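PDB 5GZS: GGDEF family protein from Vibrio cholerae, which probably acts as a diguanylate cyclase that makes cyclic di-GMP, and binds arginine through its periplasmic portion, which is built from solute-binding modules. Local coordinates for residues 254-259 with 431-436; 260-265 with 424-429. All blocks are in the same frame, centred on the assembly; numbering follows the deposited sequence.

How the contacts relate
Contact 1 and contact 2 join neighbouring parts of one lobe of the second module, which resembles family 3 solute-binding proteins; their centres are about 8 Å apart. Both use helix 421-435: contact 1 sets its last turns against the end of helix 248-259, and contact 2 sets its middle against the turn leading into strand 264-266. Contact 2 is nested in the loop closed by contact 1. A disulfide ties them covalently, Cys257 SG to Cys264 SG at 2.0 Å, and Cys257 O lies 3.1 Å from Leu262 N, a probable hydrogen bond. Ala433 CB also packs on Leu260 CG at 3.9 Å. The arginine pocket, with residues such as Glu11, Arg64 and Asn142, belongs to the first module.

Contact 1 (254-259 with 431-436)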
# COMPACT_ATOMS: atom_id res chain seq x y z
N PHE A 254 10.53 25.43 2.80
CA PHE A 254 11.05 26.35 3.80
C PHE A 254 11.70 25.66 5.00
O PHE A 254 12.80 26.03 5.39
CB PHE A 254 9.95 27.26 4.29
CG PHE A 254 9.76 28.47 3.44
CD1 PHE A 254 10.85 29.05 2.81
CD2 PHE A 254 8.50 29.01 3.26
CE1 PHE A 254 10.70 30.17 2.02
CE2 PHE A 254 8.34 30.13 2.47
CZ PHE A 254 9.44 30.71 1.84
N GLN A 255 11.02 24.67 5.57
CA GLN A 255 11.57 23.95 6.73
C GLN A 255 12.78 23.10 6.36
O GLN A 255 13.70 22.93 7.17
CB GLN A 255 10.50 23.08 7.38
CG GLN A 255 9.41 23.90 8.06
CD GLN A 255 8.27 23.02 8.51
OE1 GLN A 255 8.49 21.88 8.90
NE2 GLN A 255 7.03 23.53 8.44
N ALA A 256 12.79 22.57 5.15
CA ALA A 256 13.99 21.95 4.64
C ALA A 256 15.07 23.01 4.53
O ALA A 256 16.25 22.74 4.83
CB ALA A 256 13.77 21.31 3.32
N CYS A 257 14.69 24.22 4.12
CA CYS A 257 15.72 25.27 3.99
C CYS A 257 16.28 25.62 5.37
O CYS A 257 17.42 26.06 5.51
CB CYS A 257 15.17 26.54 3.30
SG CYS A 257 14.78 26.34 1.55
N GLU A 258 15.46 25.39 6.40
CA GLU A 258 15.85 25.69 7.76
C GLU A 258 16.73 24.56 8.27
O GLU A 258 17.78 24.80 8.88
CB GLU A 258 14.61 25.89 8.64
CG GLU A 258 14.25 27.37 8.82
CD GLU A 258 12.76 27.64 8.80
OE1 GLU A 258 12.38 28.79 8.49
OE2 GLU A 258 11.98 26.70 9.07
N MSE A 259 16.31 23.34 7.97
CA MSE A 259 17.10 22.15 8.23
C MSE A 259 18.56 22.31 7.76
O MSE A 259 19.47 21.78 8.39
CB MSE A 259 16.45 20.94 7.53
CG MSE A 259 16.72 19.60 8.21
SE MSE A 259 15.67 19.58 9.88
CE MSE A 259 14.22 18.42 9.34
N SER A 431 16.96 16.30 -0.46
CA SER A 431 16.40 14.98 -0.17
C SER A 431 16.58 14.58 1.31
O SER A 431 15.61 14.17 1.97
CB SER A 431 17.03 13.94 -1.08
OG SER A 431 16.66 14.18 -2.43
N ARG A 432 17.79 14.73 1.84
CA ARG A 432 18.02 14.44 3.25
C ARG A 432 17.19 15.32 4.15
O ARG A 432 16.58 14.83 5.09
CB ARG A 432 19.50 14.59 3.59
CG ARG A 432 20.38 13.61 2.85
CD ARG A 432 21.85 13.88 3.15
NE ARG A 432 22.17 13.75 4.57
CZ ARG A 432 23.40 13.88 5.05
NH1 ARG A 432 24.40 14.12 4.21
NH2 ARG A 432 23.64 13.76 6.34
N ALA A 433 17.16 16.63 3.89
CA ALA A 433 16.40 17.51 4.78
C ALA A 433 14.93 17.07 4.85
O ALA A 433 14.32 17.07 5.92
CB ALA A 433 16.50 18.96 4.33
N ILE A 434 14.39 16.70 3.70
CA ILE A 434 13.02 16.19 3.62
C ILE A 434 12.83 14.88 4.41
O ILE A 434 11.82 14.74 5.11
CB ILE A 434 12.62 15.98 2.17
CG1 ILE A 434 12.29 17.32 1.51
CG2 ILE A 434 11.44 15.03 2.08
CD1 ILE A 434 12.22 17.23 -0.02
N LYS A 435 13.78 13.94 4.31
CA LYS A 435 13.70 12.70 5.10
C LYS A 435 13.53 12.98 6.59
O LYS A 435 12.59 12.48 7.22
CB LYS A 435 14.91 11.80 4.90
CG LYS A 435 14.90 11.15 3.54
CD LYS A 435 15.98 10.13 3.36
CE LYS A 435 16.29 10.02 1.87
NZ LYS A 435 16.80 8.68 1.45
N MSE A 436 14.42 13.81 7.12
CA MSE A 436 14.40 14.16 8.52
C MSE A 436 13.17 14.93 8.88
O MSE A 436 12.97 15.17 10.09
CB MSE A 436 15.63 15.00 8.84
CG MSE A 436 16.85 14.12 9.08
SE MSE A 436 18.41 15.25 9.48
CE MSE A 436 19.52 14.75 7.93
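Ala256 and Ala433 meet methyl to methyl, CB to CB at 3.7 Å, where helices 248-259 and 421-435 come together; their CA atoms are only 5.1 Å apart. The apolar contact spreads from there to Met259, a selenomethionine, whose CB lies 3.8 Å from Ala433 CB, with CG close behind. The Ala433 methyl rests in the notch between Ala256 CB and the CB and CG of Met259, one turn on.

A second kind of contact involves backbone carbonyls. With CG of Met259 anti to its backbone N (chi1 -152°) and the chain bent at both chi2 (72°) and chi3 (103°), the terminal methyl is carried to the end of the other segment. There CE lies 3.6 Å from Met436 O and 3.7 Å from Ala433 O, while touching Met436 CB. Leu211 of helix 189-218 packs on both selenomethionines.

Polar groups find partners elsewhere: Met259 O accepts a hydrogen bond from Arg212 NE, Ser431 OG is hydrogen-bonded to Glu306 N and Ala427 O, and Lys435 NZ forms a salt bridge with Glu306. No hydrogen bond crosses between the segments, so the contact rests on van der Waals packing, and the small alanine side chains allow the close approach.

Contact 2 (260-265 with 424-429); sequences LLLKCE and ATLAPL
The flat group in this contact is the backbone carbonyl of Leu429, and a methyl of Leu260 lies over one face of it rather than at its edge: CD2 stands 3.8 Å from Leu429 O, well above the carbonyl plane and to the side of the C=O bond. The same methyl reaches Leu429 CB at 4.2 Å, so one leucine branch touches both backbone and side chain of the helix. Phe430, next along helix 421-435, packs on both Leu260 and Leu262.

The other meeting is branch to branch. Leu262 CD1 and Leu426 CD2 approach to 3.9 Å, the two side chains crossing obliquely. The CB of Leu262 points toward the helix, and chi1 of -45° (CG anti to the carbonyl carbon) lets the single branch CD1 meet Leu426. The backbones stay well separated, with Leu260 and Leu429 the nearest pair at 7.9 Å between CA atoms, and it is side chains that reach across.

Helix 248-259 is the crossover between parallel neighbours 226-230 and 264-266, in a sheet whose 2-1-3-5-4 order, with 414-417 running back antiparallel, is that of a type II periplasmic-binding-protein lobe. The helix closes in a Schellman motif, Leu261 taking positive phi (56°), and the chain then turns into the edge strand. Lys263 and Glu265 pair with strand 226-230 through backbone hydrogen bonds. Leu226 of that strand and Leu220 pack on both Leu262 and Leu426, while Leu211 and Val215 of helix 189-218 pack on Leu260.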
# COMPACT_ATOMS: atom_id res chain seq x y z
N LEU A 260 18.78 23.03 6.67
CA LEU A 260 20.11 23.06 6.07
C LEU A 260 20.84 24.37 6.33
O LEU A 260 21.97 24.56 5.88
CB LEU A 260 20.03 22.82 4.56
CG LEU A 260 19.34 21.56 4.06
CD1 LEU A 260 18.73 21.86 2.69
CD2 LEU A 260 20.34 20.42 3.97
N LEU A 261 20.18 25.25 7.07
CA LEU A 261 20.69 26.58 7.38
C LEU A 261 21.04 27.35 6.13
O LEU A 261 21.98 28.16 6.14
CB LEU A 261 21.90 26.51 8.29
CG LEU A 261 21.64 26.10 9.74
CD1 LEU A 261 22.86 26.50 10.54
CD2 LEU A 261 20.39 26.77 10.29
N LEU A 262 20.27 27.12 5.07
CA LEU A 262 20.29 27.99 3.91
C LEU A 262 19.16 29.00 4.00
O LEU A 262 18.12 28.73 4.59
CB LEU A 262 20.14 27.20 2.63
CG LEU A 262 20.95 25.92 2.46
CD1 LEU A 262 20.32 25.18 1.35
CD2 LEU A 262 22.41 26.24 2.14
N LYS A 263 19.35 30.15 3.38
CA LYS A 263 18.32 31.17 3.37
C LYS A 263 17.54 31.09 2.06
O LYS A 263 18.12 31.19 0.99
CB LYS A 263 18.93 32.56 3.57
CG LYS A 263 20.34 32.70 3.04
CD LYS A 263 21.06 33.96 3.57
CE LYS A 263 21.24 33.89 5.07
NZ LYS A 263 22.19 34.92 5.56
N CYS A 264 16.23 30.91 2.16
CA CYS A 264 15.39 30.85 0.97
C CYS A 264 14.36 31.92 1.02
O CYS A 264 13.78 32.21 2.06
CB CYS A 264 14.66 29.51 0.85
SG CYS A 264 15.66 28.09 0.97
N GLU A 265 14.07 32.46 -0.14
CA GLU A 265 13.13 33.52 -0.25
C GLU A 265 12.10 33.12 -1.28
O GLU A 265 12.45 32.83 -2.38
CB GLU A 265 13.89 34.74 -0.73
CG GLU A 265 13.09 35.97 -1.01
CD GLU A 265 13.95 37.18 -1.16
OE1 GLU A 265 14.42 37.73 -0.17
OE2 GLU A 265 14.17 37.59 -2.27
N ALA A 424 22.58 20.95 -8.78
CA ALA A 424 23.11 19.59 -8.65
C ALA A 424 23.53 19.27 -7.21
O ALA A 424 23.44 18.13 -6.78
CB ALA A 424 24.26 19.39 -9.60
N THR A 425 23.99 20.27 -6.47
CA THR A 425 24.44 20.05 -5.12
C THR A 425 23.25 20.19 -4.19
O THR A 425 23.12 19.46 -3.21
CB THR A 425 25.57 21.04 -4.70
OG1 THR A 425 26.79 20.66 -5.34
CG2 THR A 425 25.79 21.02 -3.20
N LEU A 426 22.35 21.12 -4.52
CA LEU A 426 21.22 21.35 -3.63
C LEU A 426 20.32 20.12 -3.55
O LEU A 426 19.98 19.69 -2.46
CB LEU A 426 20.41 22.57 -4.08
CG LEU A 426 21.09 23.89 -3.72
CD1 LEU A 426 20.27 25.10 -4.22
CD2 LEU A 426 21.43 23.99 -2.21
N ALA A 427 19.94 19.57 -4.70
CA ALA A 427 18.90 18.54 -4.76
C ALA A 427 19.13 17.33 -3.83
O ALA A 427 18.22 16.96 -3.10
CB ALA A 427 18.70 18.07 -6.23
N PRO A 428 20.34 16.70 -3.84
CA PRO A 428 20.56 15.60 -2.89
C PRO A 428 20.50 16.03 -1.44
O PRO A 428 20.01 15.27 -0.61
CB PRO A 428 21.98 15.12 -3.21
CG PRO A 428 22.21 15.55 -4.60
CD PRO A 428 21.47 16.85 -4.77
N LEU A 429 21.00 17.23 -1.16
CA LEU A 429 20.92 17.79 0.18
C LEU A 429 19.47 17.96 0.60
O LEU A 429 19.08 17.61 1.72
CB LEU A 429 21.67 19.12 0.26
CG LEU A 429 23.17 18.92 0.10
CD1 LEU A 429 23.89 20.24 -0.17
CD2 LEU A 429 23.72 18.20 1.35